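PDB 3LRL: alpha-galactosidase 1 from Saccharomyces cerevisiae, which catalyses the hydrolysis of terminal, non-reducing alpha-D-galactose residues from alpha-D-galactosides such as melibiose. Local coordinates for the interface of chains A and B. Sequence-based numbering; all coordinates share one arbitrary frame. Chains: chain A/B, Alpha-galactosidase 1.

Contact 1: the interface of chains A and B. Residues chain A 192, 194-195, 228, 248; chain B 222-223, 227, 231-232.
B:Tyr232 and A:Tyr228 bury the most surface in this patch of the homotetramer, followed by B:Lys231. B:Tyr232 reaches into chain A with CG anti to its backbone nitrogen (chi1 -156°). Its ring stacks on A:Phe194, with the ring centroids 3.9 Å apart and the planes 20° apart. The rings are slipped: CE1 of A:Phe194 lies over the centre of the tyrosine ring. A:Tyr195 meets B:Tyr232 differently, edge to face at 63°, and its phenolic OH comes 3.7 Å from CD2 of that ring. Within chain A, A:Phe194 also covers a face of A:Tyr195. At the far end of B:Tyr232, the hydroxyl OH lies 3.1 Å from the backbone O of A:Pro248, which could at most share its hydrogen with A:Asn252.

A:Tyr228 comes in beside the root of B:Tyr232. Two groups of chain B lie on the same side of its ring plane, out toward the rim. CB of B:Tyr232 is 3.6 Å from CE1 of A:Tyr228. CB of B:Pro222 is 3.6 Å from CE2 of A:Tyr228. The A:Tyr228 hydroxyl binds two waters that both reach B:Glu227. Water 1 lies 2.6 Å from carboxylate OE2 of B:Glu227 and also accepts from the backbone N of B:Lys231. Water 2 lies 2.8 Å from OE1 of B:Glu227. Both carboxylate oxygens are thus linked to the phenol without touching it.

B:Lys231 contributes mainly backbone. Its O faces CE1 of A:Tyr195 and the CD2 methyl of A:Leu192.

Chain A supplies helix 193-196, the loop at A:Tyr228 and the start of 3-10 helix 247-252, all in the catalytic (beta/alpha)8-barrel domain. Chain B supplies the loop between strand 203-205 and helix 239-246, which is tied by disulfides.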
loop_
_atom_site.group_PDB
_atom_site.type_symbol
_atom_site.label_atom_id
_atom_site.label_comp_id
_atom_site.label_asym_id
_atom_site.label_seq_id
_atom_site.Cartn_x
_atom_site.Cartn_y
_atom_site.Cartn_z
ATOM N N LEU A 192 11.684 3.495 2.600
ATOM C CA LEU A 192 12.407 3.456 1.323
ATOM C C LEU A 192 13.797 4.058 1.459
ATOM O O LEU A 192 14.171 4.943 0.706
ATOM C CB LEU A 192 11.591 4.115 0.191
ATOM C CG LEU A 192 10.191 3.559 -0.127
ATOM C CD1 LEU A 192 9.187 4.600 -0.693
ATOM C CD2 LEU A 192 10.326 2.396 -1.067
ATOM N N PHE A 194 16.793 3.259 0.683
ATOM C CA PHE A 194 17.698 3.234 -0.454
ATOM C C PHE A 194 17.630 4.556 -1.245
ATOM O O PHE A 194 18.621 4.969 -1.870
ATOM C CB PHE A 194 17.416 2.023 -1.368
ATOM C CG PHE A 194 16.015 1.991 -1.923
ATOM C CD1 PHE A 194 15.690 2.699 -3.059
ATOM C CD2 PHE A 194 15.024 1.257 -1.290
ATOM C CE1 PHE A 194 14.398 2.687 -3.552
ATOM C CE2 PHE A 194 13.738 1.232 -1.778
ATOM C CZ PHE A 194 13.415 1.941 -2.920
ATOM N N TYR A 195 16.471 5.220 -1.203
ATOM C CA TYR A 195 16.281 6.448 -1.962
ATOM C C TYR A 195 16.999 7.666 -1.368
ATOM O O TYR A 195 17.438 8.548 -2.135
ATOM C CB TYR A 195 14.795 6.775 -2.084
ATOM C CG TYR A 195 14.108 6.276 -3.336
ATOM C CD1 TYR A 195 12.805 5.748 -3.273
ATOM C CD2 TYR A 195 14.745 6.328 -4.592
ATOM C CE1 TYR A 195 12.146 5.289 -4.432
ATOM C CE2 TYR A 195 14.093 5.873 -5.761
ATOM C CZ TYR A 195 12.791 5.365 -5.677
ATOM O OH TYR A 195 12.130 4.925 -6.813
ATOM N N TYR A 228 10.139 -5.673 -0.692
ATOM C CA TYR A 228 11.262 -4.765 -0.418
ATOM C C TYR A 228 10.776 -3.489 0.278
ATOM O O TYR A 228 11.512 -2.846 1.045
ATOM C CB TYR A 228 11.990 -4.397 -1.719
ATOM C CG TYR A 228 11.053 -3.852 -2.771
ATOM C CD1 TYR A 228 10.693 -2.498 -2.778
ATOM C CD2 TYR A 228 10.487 -4.695 -3.738
ATOM C CE1 TYR A 228 9.811 -2.002 -3.718
ATOM C CE2 TYR A 228 9.617 -4.199 -4.693
ATOM C CZ TYR A 228 9.276 -2.851 -4.676
ATOM O OH TYR A 228 8.391 -2.348 -5.615
ATOM N N PRO A 248 16.306 -5.605 -5.880
ATOM C CA PRO A 248 16.060 -4.411 -6.735
ATOM C C PRO A 248 16.891 -3.203 -6.349
ATOM O O PRO A 248 17.032 -2.273 -7.162
ATOM C CB PRO A 248 14.568 -4.116 -6.521
ATOM C CG PRO A 248 14.260 -4.667 -5.157
ATOM C CD PRO A 248 15.148 -5.891 -4.993
ATOM N N PRO B 222 11.229 -3.623 -10.348
ATOM C CA PRO B 222 10.426 -4.556 -9.532
ATOM C C PRO B 222 8.912 -4.469 -9.729
ATOM O O PRO B 222 8.204 -5.425 -9.395
ATOM C CB PRO B 222 10.766 -4.157 -8.089
ATOM C CG PRO B 222 11.239 -2.715 -8.188
ATOM C CD PRO B 222 11.930 -2.616 -9.512
ATOM N N CYS B 223 8.400 -3.345 -10.229
ATOM C CA CYS B 223 6.968 -3.228 -10.412
ATOM C C CYS B 223 6.570 -3.823 -11.727
ATOM O O CYS B 223 7.155 -3.479 -12.754
ATOM C CB CYS B 223 6.527 -1.778 -10.340
ATOM S SG CYS B 223 6.755 -1.071 -8.706
ATOM N N GLU B 227 1.281 -2.720 -11.674
ATOM C CA GLU B 227 1.620 -1.799 -10.588
ATOM C C GLU B 227 1.894 -0.372 -11.114
ATOM O O GLU B 227 3.034 0.085 -11.074
ATOM C CB GLU B 227 2.830 -2.333 -9.795
ATOM C CG GLU B 227 2.880 -1.834 -8.342
ATOM C CD GLU B 227 3.849 -2.597 -7.438
ATOM O OE1 GLU B 227 4.488 -3.587 -7.873
ATOM O OE2 GLU B 227 3.973 -2.185 -6.269
ATOM N N LYS B 231 6.311 1.947 -5.901
ATOM C CA LYS B 231 7.189 2.567 -4.889
ATOM C C LYS B 231 8.680 2.517 -5.238
ATOM O O LYS B 231 9.521 3.131 -4.586
ATOM C CB LYS B 231 6.941 1.941 -3.507
ATOM C CG LYS B 231 5.494 2.052 -3.011
ATOM C CD LYS B 231 5.047 3.515 -2.863
ATOM C CE LYS B 231 3.632 3.609 -2.285
ATOM N NZ LYS B 231 3.205 5.018 -1.920
ATOM N N TYR B 232 9.006 1.799 -6.295
ATOM C CA TYR B 232 10.388 1.669 -6.739
ATOM C C TYR B 232 10.359 1.570 -8.256
ATOM O O TYR B 232 10.413 0.463 -8.793
ATOM C CB TYR B 232 11.041 0.405 -6.148
ATOM C CG TYR B 232 12.573 0.444 -6.060
ATOM C CD1 TYR B 232 13.271 -0.516 -5.299
ATOM C CD2 TYR B 232 13.323 1.433 -6.729
ATOM C CE1 TYR B 232 14.663 -0.489 -5.194
ATOM C CE2 TYR B 232 14.715 1.471 -6.638
ATOM C CZ TYR B 232 15.380 0.503 -5.865
ATOM O OH TYR B 232 16.755 0.531 -5.757
HETATM O O HOH W 1 5.951 -0.796 -5.228
HETATM O O HOH W 2 6.668 -4.429 -6.423
#

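Contact 2: the interface of chains A and B. Residues chain A 194, 248-249, 251-252; chain B 220, 232, 234-235.
A:Asn252 and A:Gln251 receive the tip of B:Tyr232 from chain B. The phenolic OH of B:Tyr232 donates a hydrogen bond to the side-chain carbonyl OD1 of A:Asn252 at 2.8 Å. The C=O...O angle is 125°, and the donor is tilted 18° from the carbonyl plane. The backbone O of A:Pro248 also faces this hydroxyl, which has one hydrogen to give. A phenylalanine in place of B:Tyr232 would probably keep the ring packing but leave OD1 of A:Asn252 without this donor.

A second polar approach is doubtful as modelled. The amide OE1 of A:Gln251 lies 3.0 Å from the backbone O of B:Arg220, and both atoms can only accept. The amide may be modelled turned over; with its nitrogen there it could donate. A:Gln251 is a substrate-binding residue. Since it faces chain B here, it may serve the partner's active site.

The remaining contacts are packing. A:Gln251 leaves the backbone with CG between N and the carbonyl carbon (chi1 67°) and then extends between B:Tyr232 and B:Phe235. CG of A:Gln251 is 3.3 Å from OH of B:Tyr232. On the other side, CB of A:Gln251 lies 3.8 Å from CE2 of B:Phe235, and the amide runs alongside that ring in the opposite sense. CA of B:Gly234 also lies near the amide. A:Met249 meets the edge of the B:Tyr232 ring through its CA, in the ring plane, while CG of A:Met249 stands 4.0 Å from CE1 of B:Tyr232.

Most chain A residues here belong to 3-10 helix 247-252, between helix 239-246 and strand 258-260 of the barrel domain. The chain B residues come from the loop before helix 239-246.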
loop_
_atom_site.group_PDB
_atom_site.type_symbol
_atom_site.label_atom_id
_atom_site.label_comp_id
_atom_site.label_asym_id
_atom_site.label_seq_id
_atom_site.Cartn_x
_atom_site.Cartn_y
_atom_site.Cartn_z
ATOM N N PHE A 194 16.793 3.259 0.683
ATOM C CA PHE A 194 17.698 3.234 -0.454
ATOM C C PHE A 194 17.630 4.556 -1.245
ATOM O O PHE A 194 18.621 4.969 -1.870
ATOM C CB PHE A 194 17.416 2.023 -1.368
ATOM C CG PHE A 194 16.015 1.991 -1.923
ATOM C CD1 PHE A 194 15.690 2.699 -3.059
ATOM C CD2 PHE A 194 15.024 1.257 -1.290
ATOM C CE1 PHE A 194 14.398 2.687 -3.552
ATOM C CE2 PHE A 194 13.738 1.232 -1.778
ATOM C CZ PHE A 194 13.415 1.941 -2.920
ATOM N N PRO A 248 16.306 -5.605 -5.880
ATOM C CA PRO A 248 16.060 -4.411 -6.735
ATOM C C PRO A 248 16.891 -3.203 -6.349
ATOM O O PRO A 248 17.032 -2.273 -7.162
ATOM C CB PRO A 248 14.568 -4.116 -6.521
ATOM C CG PRO A 248 14.260 -4.667 -5.157
ATOM C CD PRO A 248 15.148 -5.891 -4.993
ATOM N N MET A 249 17.471 -3.243 -5.144
ATOM C CA MET A 249 18.071 -2.057 -4.517
ATOM C C MET A 249 19.487 -1.725 -4.958
ATOM O O MET A 249 20.018 -0.682 -4.576
ATOM C CB MET A 249 18.081 -2.184 -2.989
ATOM C CG MET A 249 16.744 -2.337 -2.338
ATOM S SD MET A 249 16.854 -2.361 -0.552
ATOM C CE MET A 249 15.111 -2.551 -0.160
ATOM N N GLN A 251 20.812 -0.696 -7.617
ATOM C CA GLN A 251 20.873 0.532 -8.413
ATOM C C GLN A 251 20.927 1.833 -7.571
ATOM O O GLN A 251 21.272 2.892 -8.077
ATOM C CB GLN A 251 19.686 0.560 -9.375
ATOM C CG GLN A 251 18.341 0.697 -8.661
ATOM C CD GLN A 251 17.129 0.422 -9.552
ATOM O OE1 GLN A 251 16.431 -0.598 -9.394
ATOM N NE2 GLN A 251 16.855 1.333 -10.457
ATOM N N ASN A 252 20.574 1.746 -6.293
ATOM C CA ASN A 252 20.654 2.903 -5.387
ATOM C C ASN A 252 21.839 2.856 -4.415
ATOM O O ASN A 252 21.958 3.691 -3.538
ATOM C CB ASN A 252 19.340 3.114 -4.647
ATOM C CG ASN A 252 18.313 3.844 -5.493
ATOM O OD1 ASN A 252 17.516 3.222 -6.190
ATOM N ND2 ASN A 252 18.334 5.167 -5.437
ATOM N N ARG B 220 15.656 -4.997 -11.767
ATOM C CA ARG B 220 15.910 -3.560 -11.565
ATOM C C ARG B 220 14.633 -2.715 -11.811
ATOM O O ARG B 220 14.613 -1.504 -11.596
ATOM C CB ARG B 220 17.070 -3.096 -12.460
ATOM C CG ARG B 220 18.380 -3.839 -12.183
ATOM C CD ARG B 220 19.408 -3.636 -13.279
ATOM N NE ARG B 220 19.062 -4.339 -14.513
ATOM C CZ ARG B 220 19.785 -4.284 -15.633
ATOM N NH1 ARG B 220 20.896 -3.550 -15.676
ATOM N NH2 ARG B 220 19.408 -4.967 -16.712
ATOM N N TYR B 232 9.006 1.799 -6.295
ATOM C CA TYR B 232 10.388 1.669 -6.739
ATOM C C TYR B 232 10.359 1.570 -8.256
ATOM O O TYR B 232 10.413 0.463 -8.793
ATOM C CB TYR B 232 11.041 0.405 -6.148
ATOM C CG TYR B 232 12.573 0.444 -6.060
ATOM C CD1 TYR B 232 13.271 -0.516 -5.299
ATOM C CD2 TYR B 232 13.323 1.433 -6.729
ATOM C CE1 TYR B 232 14.663 -0.489 -5.194
ATOM C CE2 TYR B 232 14.715 1.471 -6.638
ATOM C CZ TYR B 232 15.380 0.503 -5.865
ATOM O OH TYR B 232 16.755 0.531 -5.757
ATOM N N GLY B 234 12.494 2.191 -10.611
ATOM C CA GLY B 234 13.667 1.506 -11.151
ATOM C C GLY B 234 13.970 1.857 -12.582
ATOM O O GLY B 234 13.720 2.985 -13.034
ATOM N N PHE B 235 14.529 0.890 -13.301
ATOM C CA PHE B 235 14.809 1.052 -14.739
ATOM C C PHE B 235 15.014 -0.310 -15.402
ATOM O O PHE B 235 14.792 -1.338 -14.770
ATOM C CB PHE B 235 15.958 2.053 -15.028
ATOM C CG PHE B 235 17.350 1.612 -14.568
ATOM C CD1 PHE B 235 18.486 2.134 -15.209
ATOM C CD2 PHE B 235 17.538 0.741 -13.496
ATOM C CE1 PHE B 235 19.775 1.785 -14.802
ATOM C CE2 PHE B 235 18.833 0.364 -13.073
ATOM C CZ PHE B 235 19.952 0.880 -13.712
#

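Contact 1 and contact 2 are neighbouring parts of one interface, with centres of their C-alpha atoms about 6 Å apart. They share A:Phe194, A:Pro248 and B:Tyr232, so the same tyrosine ties both together. Contact 1 holds its ring and adds water bridges to A:Tyr228. Contact 2 fixes its hydroxyl end. Different segments of the two copies meet, in keeping with an interface that is not an exact two-fold. The centres lie about 22 and 23 Å from chain A's own nucleophile A:Asp149, and 19 and 20 Å from its proton donor A:Asp209. Through A:Gln251, tetramer assembly may bear on the partner's active site.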